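Side-chain contacts in peroxidase (Cellulomonas bogoriensis 69B4 = DSM 16987, PDB 6QZO), which binds heme b and, as a member of the DyP-type family, probably works as a peroxidase that oxidises its substrates at the expense of hydrogen peroxide: residues 47-52 against 153-158; 145-150 against 157-162. All blocks are in the same frame, centred on the assembly; numbering follows the deposited sequence.

How the contacts relate
Both contacts lie in the buried layer between helix 152-165 and the four-stranded antiparallel sheet of the N-terminal half, and their centres are only about 3 Å apart. Contact 1 joins the helix to strand 47-55 and contact 2 to strand 143-149, its sheet neighbour; backbone hydrogen bonds between Ala49 and Val147 and between Val51 and Leu145 tie the two together. The chemistry is apolar in both, but distributed differently. Contact 1 buries 130 Å² through a single leucine, whereas contact 2 buries 193 Å² through three helix residues facing two strand residues. Polar groups of the shared helix instead meet other parts of the chain and the second subunit.

Contact 1 (47-52 against 153-158); sequences FIALVA and TTLAHA
Leu155 carries this contact for the whole of segment 153-158, laying one methyl branch against Phe47, Ile48 and Ala49. In the turn before it, the hydroxyl OG1 of Thr154 is hydrogen-bonded to the carbonyl of Val95. At Leu155 the side chain extends from the helix with CG anti to the backbone N (chi1 -172°), which carries CD2 to the strand. Leu155 CD2 lies 3.7 Å from Phe47 CB, a contact made by the base of the aromatic side chain, since the ring itself leads away. It also rests on the strand backbone, with Leu155 CD2 3.9 Å from Ile48 C and 4.0 Å from Ala49 N. The small Ala49 side chain flanks the same methyl, its CB 4.3 Å from Leu155 CD2. Farther along, Ala156 turns from the strand and packs on Asp313 of the second subunit, while His157 uses NE2 to bond Asp87.

Ile48 points to the other face of the sheet, its side chain about 10 Å from that of the heme-binding Phe328. The strand and helix segments run nearly parallel, at 16°, their axes coming within 9.2 Å. Helix 152-165 thus covers one face of the ferredoxin-like sheet, above an inner strand flanked by strands 143-149 and 170-179.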
ATOM      1  N   PHE A  47       5.364   2.823   6.753  1.00 18.07           N
ATOM      2  CA  PHE A  47       4.432   1.700   6.456  1.00 17.95           C
ATOM      3  C   PHE A  47       4.317   0.719   7.623  1.00 17.68           C
ATOM      4  O   PHE A  47       5.275   0.591   8.423  1.00 18.23           O
ATOM      5  CB  PHE A  47       4.852   0.997   5.169  1.00 18.52           C
ATOM      6  CG  PHE A  47       5.076   1.978   4.051  1.00 19.23           C
ATOM      7  CD1 PHE A  47       4.023   2.751   3.582  1.00 19.79           C
ATOM      8  CD2 PHE A  47       6.340   2.199   3.541  1.00 19.76           C
ATOM      9  CE1 PHE A  47       4.226   3.698   2.587  1.00 20.13           C
ATOM     10  CE2 PHE A  47       6.538   3.136   2.535  1.00 20.60           C
ATOM     11  CZ  PHE A  47       5.483   3.891   2.065  1.00 20.18           C
ATOM     12  N   ILE A  48       3.159   0.048   7.670  1.00 16.89           N
ATOM     13  CA  ILE A  48       2.772  -0.973   8.682  1.00 16.74           C
ATOM     14  C   ILE A  48       1.977  -2.098   8.017  1.00 16.77           C
ATOM     15  O   ILE A  48       1.124  -1.814   7.158  1.00 16.62           O
ATOM     16  CB  ILE A  48       1.935  -0.359   9.821  1.00 16.62           C
ATOM     17  CG1 ILE A  48       1.779  -1.343  10.972  1.00 16.68           C
ATOM     18  CG2 ILE A  48       0.582   0.146   9.322  1.00 16.48           C
ATOM     19  CD1 ILE A  48       1.398  -0.672  12.276  1.00 16.81           C
ATOM     20  N   ALA A  49       2.241  -3.328   8.447  1.00 16.98           N
ATOM     21  CA  ALA A  49       1.360  -4.492   8.225  1.00 17.05           C
ATOM     22  C   ALA A  49       1.199  -5.168   9.580  1.00 17.03           C
ATOM     23  O   ALA A  49       2.219  -5.565  10.141  1.00 16.45           O
ATOM     24  CB  ALA A  49       1.943  -5.421   7.193  1.00 17.37           C
ATOM     25  N   LEU A  50      -0.015  -5.185  10.130  1.00 17.43           N
ATOM     26  CA  LEU A  50      -0.335  -6.025  11.299  1.00 17.61           C
ATOM     27  C   LEU A  50      -0.815  -7.371  10.767  1.00 17.50           C
ATOM     28  O   LEU A  50      -1.872  -7.392  10.088  1.00 17.62           O
ATOM     29  CB  LEU A  50      -1.445  -5.359  12.104  1.00 17.93           C
ATOM     30  CG  LEU A  50      -1.162  -4.116  12.926  1.00 18.38           C
ATOM     31  CD1 LEU A  50      -0.196  -4.387  14.036  1.00 18.57           C
ATOM     32  CD2 LEU A  50      -0.725  -2.918  12.114  1.00 19.13           C
ATOM     33  N   VAL A  51      -0.043  -8.425  11.033  1.00 16.91           N
ATOM     34  CA  VAL A  51      -0.385  -9.815  10.644  1.00 17.38           C
ATOM     35  C   VAL A  51      -0.834 -10.588  11.889  1.00 17.63           C
ATOM     36  O   VAL A  51       0.022 -10.919  12.721  1.00 17.75           O
ATOM     37  CB  VAL A  51       0.792 -10.504   9.935  1.00 17.58           C
ATOM     38  CG1 VAL A  51       0.385 -11.863   9.394  1.00 17.66           C
ATOM     39  CG2 VAL A  51       1.355  -9.635   8.810  1.00 17.85           C
ATOM     40  N   ALA A  52      -2.137 -10.821  12.012  1.00 17.57           N
ATOM     41  CA  ALA A  52      -2.743 -11.706  13.017  1.00 17.86           C
ATOM     42  C   ALA A  52      -2.679 -13.140  12.502  1.00 18.44           C
ATOM     43  O   ALA A  52      -3.071 -13.381  11.339  1.00 18.54           O
ATOM     44  CB  ALA A  52      -4.168 -11.295  13.308  1.00 17.74           C
ATOM     45  N   THR A 153       8.627  -2.827  -0.220  1.00 17.68           N
ATOM     46  CA  THR A 153       9.253  -4.092  -0.691  1.00 17.48           C
ATOM     47  C   THR A 153       9.893  -4.796   0.507  1.00 17.53           C
ATOM     48  O   THR A 153       9.690  -6.006   0.645  1.00 17.50           O
ATOM     49  CB  THR A 153      10.248  -3.836  -1.827  1.00 17.51           C
ATOM     50  OG1 THR A 153       9.509  -3.235  -2.883  1.00 17.37           O
ATOM     51  CG2 THR A 153      10.923  -5.096  -2.313  1.00 17.62           C
ATOM     52  N   THR A 154      10.634  -4.056   1.337  1.00 17.88           N
ATOM     53  CA  THR A 154      11.220  -4.549   2.615  1.00 18.07           C
ATOM     54  C   THR A 154      10.113  -5.163   3.476  1.00 17.87           C
ATOM     55  O   THR A 154      10.323  -6.255   4.049  1.00 18.44           O
ATOM     56  CB  THR A 154      11.924  -3.421   3.380  1.00 18.10           C
ATOM     57  OG1 THR A 154      12.918  -2.816   2.542  1.00 18.62           O
ATOM     58  CG2 THR A 154      12.571  -3.913   4.654  1.00 18.29           C
ATOM     59  N   LEU A 155       8.972  -4.480   3.555  1.00 17.75           N
ATOM     60  CA  LEU A 155       7.824  -4.892   4.403  1.00 17.65           C
ATOM     61  C   LEU A 155       7.198  -6.163   3.822  1.00 17.53           C
ATOM     62  O   LEU A 155       6.945  -7.124   4.594  1.00 17.57           O
ATOM     63  CB  LEU A 155       6.832  -3.729   4.454  1.00 17.58           C
ATOM     64  CG  LEU A 155       5.674  -3.897   5.429  1.00 17.55           C
ATOM     65  CD1 LEU A 155       6.207  -3.982   6.813  1.00 17.32           C
ATOM     66  CD2 LEU A 155       4.697  -2.733   5.331  1.00 17.62           C
ATOM     67  N   ALA A 156       6.952  -6.161   2.506  1.00 17.28           N
ATOM     68  CA  ALA A 156       6.370  -7.307   1.775  1.00 17.05           C
ATOM     69  C   ALA A 156       7.253  -8.531   2.013  1.00 17.08           C
ATOM     70  O   ALA A 156       6.723  -9.619   2.293  1.00 17.14           O
ATOM     71  CB  ALA A 156       6.258  -6.997   0.311  1.00 17.34           C
ATOM     72  N   HIS A 157       8.567  -8.364   1.906  1.00 17.04           N
ATOM     73  CA  HIS A 157       9.532  -9.475   2.098  1.00 17.07           C
ATOM     74  C   HIS A 157       9.454  -9.994   3.533  1.00 17.08           C
ATOM     75  O   HIS A 157       9.264 -11.210   3.697  1.00 17.15           O
ATOM     76  CB  HIS A 157      10.960  -9.058   1.793  1.00 17.36           C
ATOM     77  CG  HIS A 157      11.880 -10.221   1.868  1.00 17.43           C
ATOM     78  ND1 HIS A 157      11.677 -11.343   1.105  1.00 17.71           N
ATOM     79  CD2 HIS A 157      12.965 -10.458   2.620  1.00 17.47           C
ATOM     80  CE1 HIS A 157      12.626 -12.219   1.376  1.00 17.96           C
ATOM     81  NE2 HIS A 157      13.424 -11.699   2.304  1.00 17.90           N
ATOM     82  N   ALA A 158       9.613  -9.109   4.519  1.00 16.97           N
ATOM     83  CA  ALA A 158       9.567  -9.466   5.951  1.00 17.19           C
ATOM     84  C   ALA A 158       8.309 -10.284   6.237  1.00 17.49           C
ATOM     85  O   ALA A 158       8.415 -11.367   6.845  1.00 17.93           O
ATOM     86  CB  ALA A 158       9.601  -8.222   6.788  1.00 17.01           C
TER

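Contact 2 (145-150 against 157-162)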
ATOM      1  N   LEU A 145       1.967  -9.955  14.506  1.00 14.55           N
ATOM      2  CA  LEU A 145       3.242  -9.291  14.153  1.00 14.46           C
ATOM      3  C   LEU A 145       2.907  -7.894  13.630  1.00 14.40           C
ATOM      4  O   LEU A 145       2.299  -7.792  12.547  1.00 14.19           O
ATOM      5  CB  LEU A 145       3.950 -10.134  13.088  1.00 14.50           C
ATOM      6  CG  LEU A 145       4.232 -11.583  13.498  1.00 14.39           C
ATOM      7  CD1 LEU A 145       4.688 -12.393  12.297  1.00 14.29           C
ATOM      8  CD2 LEU A 145       5.255 -11.623  14.609  1.00 14.53           C
ATOM      9  N   GLN A 146       3.260  -6.852  14.383  1.00 14.47           N
ATOM     10  CA  GLN A 146       3.254  -5.482  13.826  1.00 14.20           C
ATOM     11  C   GLN A 146       4.573  -5.308  13.086  1.00 14.36           C
ATOM     12  O   GLN A 146       5.622  -5.226  13.767  1.00 15.04           O
ATOM     13  CB  GLN A 146       3.090  -4.411  14.901  1.00 14.04           C
ATOM     14  CG  GLN A 146       3.115  -3.003  14.312  1.00 13.83           C
ATOM     15  CD  GLN A 146       3.216  -1.951  15.382  1.00 13.91           C
ATOM     16  OE1 GLN A 146       2.217  -1.521  15.944  1.00 13.75           O
ATOM     17  NE2 GLN A 146       4.438  -1.529  15.659  1.00 14.31           N
ATOM     18  N   VAL A 147       4.513  -5.284  11.754  1.00 13.95           N
ATOM     19  CA  VAL A 147       5.704  -5.136  10.870  1.00 13.85           C
ATOM     20  C   VAL A 147       5.675  -3.722  10.292  1.00 14.04           C
ATOM     21  O   VAL A 147       4.676  -3.372   9.575  1.00 13.58           O
ATOM     22  CB  VAL A 147       5.727  -6.200   9.761  1.00 13.60           C
ATOM     23  CG1 VAL A 147       7.072  -6.248   9.045  1.00 13.72           C
ATOM     24  CG2 VAL A 147       5.377  -7.568  10.311  1.00 13.53           C
ATOM     25  N   CYS A 148       6.711  -2.943  10.619  1.00 14.59           N
ATOM     26  CA  CYS A 148       6.839  -1.513  10.252  1.00 15.01           C
ATOM     27  C   CYS A 148       8.149  -1.289   9.503  1.00 15.37           C
ATOM     28  O   CYS A 148       9.164  -1.842   9.962  1.00 15.92           O
ATOM     29  CB  CYS A 148       6.850  -0.639  11.493  1.00 15.16           C
ATOM     30  SG  CYS A 148       5.238  -0.575  12.294  1.00 15.27           S
ATOM     31  N   ALA A 149       8.118  -0.475   8.447  1.00 15.41           N
ATOM     32  CA  ALA A 149       9.313  -0.101   7.655  1.00 15.92           C
ATOM     33  C   ALA A 149       9.049   1.144   6.807  1.00 16.19           C
ATOM     34  O   ALA A 149       7.879   1.486   6.562  1.00 16.76           O
ATOM     35  CB  ALA A 149       9.758  -1.259   6.798  1.00 15.92           C
ATOM     36  N   ASP A 150      10.126   1.787   6.368  1.00 16.70           N
ATOM     37  CA  ASP A 150      10.096   2.983   5.491  1.00 17.04           C
ATOM     38  C   ASP A 150      10.102   2.559   4.020  1.00 17.36           C
ATOM     39  O   ASP A 150      10.280   3.453   3.174  1.00 18.14           O
ATOM     40  CB  ASP A 150      11.282   3.906   5.792  1.00 17.39           C
ATOM     41  CG  ASP A 150      11.015   4.889   6.903  1.00 17.32           C
ATOM     42  OD1 ASP A 150       9.822   5.240   7.095  1.00 16.84           O
ATOM     43  OD2 ASP A 150      11.993   5.296   7.562  1.00 17.92           O
ATOM     44  N   HIS A 157       8.567  -8.364   1.906  1.00 17.04           N
ATOM     45  CA  HIS A 157       9.532  -9.475   2.098  1.00 17.07           C
ATOM     46  C   HIS A 157       9.454  -9.994   3.533  1.00 17.08           C
ATOM     47  O   HIS A 157       9.264 -11.210   3.697  1.00 17.15           O
ATOM     48  CB  HIS A 157      10.960  -9.058   1.793  1.00 17.36           C
ATOM     49  CG  HIS A 157      11.880 -10.221   1.868  1.00 17.43           C
ATOM     50  ND1 HIS A 157      11.677 -11.343   1.105  1.00 17.71           N
ATOM     51  CD2 HIS A 157      12.965 -10.458   2.620  1.00 17.47           C
ATOM     52  CE1 HIS A 157      12.626 -12.219   1.376  1.00 17.96           C
ATOM     53  NE2 HIS A 157      13.424 -11.699   2.304  1.00 17.90           N
ATOM     54  N   ALA A 158       9.613  -9.109   4.519  1.00 16.97           N
ATOM     55  CA  ALA A 158       9.567  -9.466   5.951  1.00 17.19           C
ATOM     56  C   ALA A 158       8.309 -10.284   6.237  1.00 17.49           C
ATOM     57  O   ALA A 158       8.415 -11.367   6.845  1.00 17.93           O
ATOM     58  CB  ALA A 158       9.601  -8.222   6.788  1.00 17.01           C
ATOM     59  N   VAL A 159       7.155  -9.778   5.804  1.00 17.58           N
ATOM     60  CA  VAL A 159       5.832 -10.434   6.015  1.00 17.50           C
ATOM     61  C   VAL A 159       5.863 -11.828   5.381  1.00 18.03           C
ATOM     62  O   VAL A 159       5.373 -12.790   6.020  1.00 18.35           O
ATOM     63  CB  VAL A 159       4.693  -9.559   5.450  1.00 17.37           C
ATOM     64  CG1 VAL A 159       3.392 -10.329   5.270  1.00 17.43           C
ATOM     65  CG2 VAL A 159       4.476  -8.312   6.305  1.00 17.15           C
ATOM     66  N   ARG A 160       6.391 -11.950   4.166  1.00 18.46           N
ATOM     67  CA  ARG A 160       6.465 -13.255   3.442  1.00 18.93           C
ATOM     68  C   ARG A 160       7.323 -14.222   4.273  1.00 19.14           C
ATOM     69  O   ARG A 160       6.905 -15.385   4.461  1.00 19.54           O
ATOM     70  CB  ARG A 160       7.012 -13.029   2.027  1.00 19.14           C
ATOM     71  CG  ARG A 160       7.320 -14.296   1.232  1.00 19.64           C
ATOM     72  CD  ARG A 160       6.084 -15.035   0.794  1.00 19.61           C
ATOM     73  NE  ARG A 160       6.349 -16.265   0.060  1.00 19.75           N
ATOM     74  CZ  ARG A 160       5.432 -17.202  -0.201  1.00 20.01           C
ATOM     75  NH1 ARG A 160       4.182 -17.040   0.196  1.00 20.07           N
ATOM     76  NH2 ARG A 160       5.761 -18.324  -0.817  1.00 20.36           N
ATOM     77  N   VAL A 161       8.480 -13.776   4.761  1.00 19.05           N
ATOM     78  CA  VAL A 161       9.436 -14.650   5.506  1.00 19.42           C
ATOM     79  C   VAL A 161       8.790 -15.088   6.821  1.00 19.77           C
ATOM     80  O   VAL A 161       8.795 -16.304   7.093  1.00 21.03           O
ATOM     81  CB  VAL A 161      10.784 -13.948   5.725  1.00 19.26           C
ATOM     82  CG1 VAL A 161      11.643 -14.679   6.741  1.00 19.40           C
ATOM     83  CG2 VAL A 161      11.539 -13.785   4.399  1.00 19.41           C
ATOM     84  N   LEU A 162       8.241 -14.152   7.596  1.00 19.60           N
ATOM     85  CA  LEU A 162       7.680 -14.460   8.933  1.00 20.02           C
ATOM     86  C   LEU A 162       6.472 -15.390   8.777  1.00 20.60           C
ATOM     87  O   LEU A 162       6.324 -16.313   9.605  1.00 20.52           O
ATOM     88  CB  LEU A 162       7.296 -13.163   9.644  1.00 19.59           C
ATOM     89  CG  LEU A 162       8.479 -12.257   9.972  1.00 19.66           C
ATOM     90  CD1 LEU A 162       8.006 -10.848  10.304  1.00 19.49           C
ATOM     91  CD2 LEU A 162       9.314 -12.829  11.108  1.00 19.93           C
TER
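Leu145 meets Leu162 at the start of segment 145-150, the two leucines slanting across one another. With CG beside its backbone N (chi1 -58°), Leu145 brings CD1 to 3.8 Å from Leu162 CB, and the same methyl is 4.2 Å from Leu162 CD1. It therefore touches both the base and a branch tip of its partner. Gln146, next in the strand, takes no part here: its amide is held by hydrogen bonds in which OE1 is paired with the Tyr331 hydroxyl and NE2 donates to the Gly39 carbonyl.

Val147 returns to the helix and divides its methyls between neighbouring positions. Val147 CG1, anti to the backbone N (chi1 -168°), lies 3.9 Å from Ala158 CB. The other branch serves two partners, as Val147 CG2 is 4.2 Å from Val159 CG2 and equally 4.2 Å from Leu162 CD1. Leu162 CD1 consequently bridges the two inward-facing strand residues. Beyond Val147 the side chains lose touch with the helix segment; just past the strand's end Asp150 OD1 accepts a hydrogen bond from Ser46 N.

From the same helix 152-165, Arg160 reaches the second subunit, forming salt bridges with its Asp241 and Asp244. The axes of segments 145-149 and 157-162 approach to 9.5 Å at 152°, the reversal expected where strand 143-149 turns into helix 152-165 to begin a beta-alpha-beta crossover to strand 170-179. Helix 61-78 packs alongside, with Trp71 on Leu145 and Asp74 on Leu162.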